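Local atomic coordinates of RimK-related lysine biosynthesis protein (Thermococcus kodakarensis, PDB entry 5K2M), a protein that binds ADP and magnesium ions and probably acts as an ATP-dependent ligase of the RimK family, LysX subfamily, in amino-acid biosynthesis. Residues 246-251 with 257-262. Numbering follows the deposited sequence.
Sequences MEFKNA and ADMAGK
The side chains of Phe248 and Met259 run alongside one another, pointing opposite ways, and their overlap forms the middle of this buried, apolar contact. The CB of Met259 rests over one face of the Phe248 ring in a CH-pi contact, 3.8 Å from the ring centroid and displaced from the middle of the ring, while Met259 CG lies 3.6 Å from Phe248 CB. With chi1 at 56°, Phe248 CG is tucked over its own backbone, N on one side and C on the other, which carries the ring across to the start of the second helix. There the far end of the ring, CE1 and CZ, settles against Ala260, with CZ 3.9 Å from the Ala260 CB. Met259 fits between the root of Phe248 and the methyl of Ala251: bent at chi2 (-82°), its chain passes Phe248 CB and sets CE 3.6 Å from Ala251 CB. The small alanines thus receive the two large side chains, Ala260 the ring and Ala251 the thioether end. Cutting Phe248 back to an alanine would probably open a gap over Met259 CB and beside Ala260 CB, both of which would lose the ring they pack on. Both segments hold a helix start, Phe248 at one N-cap position and Asp258 at the other. Asp258 OD1 accepts the N-H of Gly261 at 3.2 Å, from above the carboxylate plane, and also forms a salt bridge with Arg20. The contact joins helix 249-255 to helix 259-272 across a short turn in the ATP-grasp domain. The side chain of Ala251 lies about 13 Å from the bound ADP and from a magnesium ion. Tyr175 of strand 170-177 touches Phe248, Ala251 and Met259; Ile185 of strand 180-188 meets Ala251, Val182 meets Met259, and Ala260 leans on Ala16 and Ile17 of helix 12-24.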
loop_
_atom_site.group_PDB
_atom_site.type_symbol
_atom_site.label_atom_id
_atom_site.label_comp_id
_atom_site.label_asym_id
_atom_site.label_seq_id
_atom_site.Cartn_x
_atom_site.Cartn_y
_atom_site.Cartn_z
ATOM N N MET A 246 -39.058 27.363 12.790
ATOM C CA MET A 246 -40.365 27.967 13.065
ATOM C C MET A 246 -41.277 28.157 11.845
ATOM O O MET A 246 -40.865 28.681 10.807
ATOM C CB MET A 246 -40.158 29.317 13.756
ATOM C CG MET A 246 -39.331 30.321 12.962
ATOM S SD MET A 246 -39.196 31.947 13.736
ATOM C CE MET A 246 -38.495 31.499 15.310
ATOM N N GLU A 247 -42.523 27.724 11.969
ATOM C CA GLU A 247 -43.574 28.227 11.094
ATOM C C GLU A 247 -44.253 29.370 11.835
ATOM O O GLU A 247 -44.258 29.409 13.075
ATOM C CB GLU A 247 -44.561 27.121 10.693
ATOM C CG GLU A 247 -44.070 26.224 9.552
ATOM C CD GLU A 247 -45.031 25.086 9.246
ATOM O OE1 GLU A 247 -45.310 24.300 10.160
ATOM O OE2 GLU A 247 -45.509 24.964 8.097
ATOM N N PHE A 248 -44.796 30.322 11.082
ATOM C CA PHE A 248 -45.338 31.542 11.678
ATOM C C PHE A 248 -46.394 32.287 10.861
ATOM O O PHE A 248 -46.817 33.375 11.265
ATOM C CB PHE A 248 -44.180 32.502 12.021
ATOM C CG PHE A 248 -43.296 32.844 10.852
ATOM C CD1 PHE A 248 -43.674 33.816 9.929
ATOM C CD2 PHE A 248 -42.068 32.212 10.684
ATOM C CE1 PHE A 248 -42.858 34.129 8.853
ATOM C CE2 PHE A 248 -41.245 32.525 9.620
ATOM C CZ PHE A 248 -41.637 33.482 8.700
ATOM N N LYS A 249 -46.851 31.717 9.747
ATOM C CA LYS A 249 -47.750 32.453 8.871
ATOM C C LYS A 249 -49.055 32.826 9.574
ATOM O O LYS A 249 -49.583 33.915 9.341
ATOM C CB LYS A 249 -48.024 31.708 7.558
ATOM C CG LYS A 249 -48.904 30.472 7.664
ATOM C CD LYS A 249 -49.063 29.816 6.301
ATOM C CE LYS A 249 -50.013 28.630 6.354
ATOM N NZ LYS A 249 -49.482 27.506 7.182
ATOM N N ASN A 250 -49.572 31.940 10.423
ATOM C CA ASN A 250 -50.789 32.254 11.175
ATOM C C ASN A 250 -50.483 33.228 12.308
ATOM O O ASN A 250 -51.278 34.131 12.582
ATOM C CB ASN A 250 -51.471 30.991 11.719
ATOM C CG ASN A 250 -51.894 30.033 10.615
ATOM O OD1 ASN A 250 -52.712 30.371 9.745
ATOM N ND2 ASN A 250 -51.345 28.832 10.644
ATOM N N ALA A 251 -49.320 33.055 12.940
ATOM C CA ALA A 251 -48.913 33.917 14.061
ATOM C C ALA A 251 -48.648 35.357 13.614
ATOM O O ALA A 251 -49.055 36.303 14.286
ATOM C CB ALA A 251 -47.694 33.350 14.761
ATOM N N ALA A 257 -46.845 40.772 13.800
ATOM C CA ALA A 257 -45.405 40.733 14.023
ATOM C C ALA A 257 -44.738 40.255 12.750
ATOM O O ALA A 257 -45.287 39.418 12.027
ATOM C CB ALA A 257 -45.056 39.820 15.182
ATOM N N ASP A 258 -43.566 40.811 12.467
ATOM C CA ASP A 258 -42.840 40.495 11.250
ATOM C C ASP A 258 -41.749 39.488 11.598
ATOM O O ASP A 258 -40.584 39.845 11.748
ATOM C CB ASP A 258 -42.259 41.769 10.620
ATOM C CG ASP A 258 -41.587 41.501 9.282
ATOM O OD1 ASP A 258 -41.884 40.461 8.660
ATOM O OD2 ASP A 258 -40.754 42.314 8.844
ATOM N N MET A 259 -42.146 38.225 11.718
ATOM C CA MET A 259 -41.240 37.180 12.177
ATOM C C MET A 259 -40.173 36.983 11.110
ATOM O O MET A 259 -39.001 36.783 11.418
ATOM C CB MET A 259 -41.958 35.847 12.402
ATOM C CG MET A 259 -43.370 35.932 12.968
ATOM S SD MET A 259 -43.431 36.132 14.743
ATOM C CE MET A 259 -45.197 35.974 14.987
ATOM N N ALA A 260 -40.602 37.012 9.855
ATOM C CA ALA A 260 -39.700 36.858 8.728
ATOM C C ALA A 260 -38.586 37.921 8.757
ATOM O O ALA A 260 -37.391 37.598 8.710
ATOM C CB ALA A 260 -40.488 36.930 7.429
ATOM N N GLY A 261 -38.991 39.182 8.854
ATOM C CA GLY A 261 -38.062 40.315 8.954
ATOM C C GLY A 261 -37.075 40.222 10.105
ATOM O O GLY A 261 -35.875 40.455 9.926
ATOM N N LYS A 262 -37.581 39.879 11.285
ATOM C CA LYS A 262 -36.736 39.692 12.459
ATOM C C LYS A 262 -35.756 38.533 12.263
ATOM O O LYS A 262 -34.606 38.605 12.696
ATOM C CB LYS A 262 -37.599 39.446 13.698
ATOM C CG LYS A 262 -38.467 40.625 14.112
ATOM C CD LYS A 262 -37.629 41.656 14.833
ATOM C CE LYS A 262 -38.412 42.909 15.148
ATOM N NZ LYS A 262 -37.500 43.930 15.736
#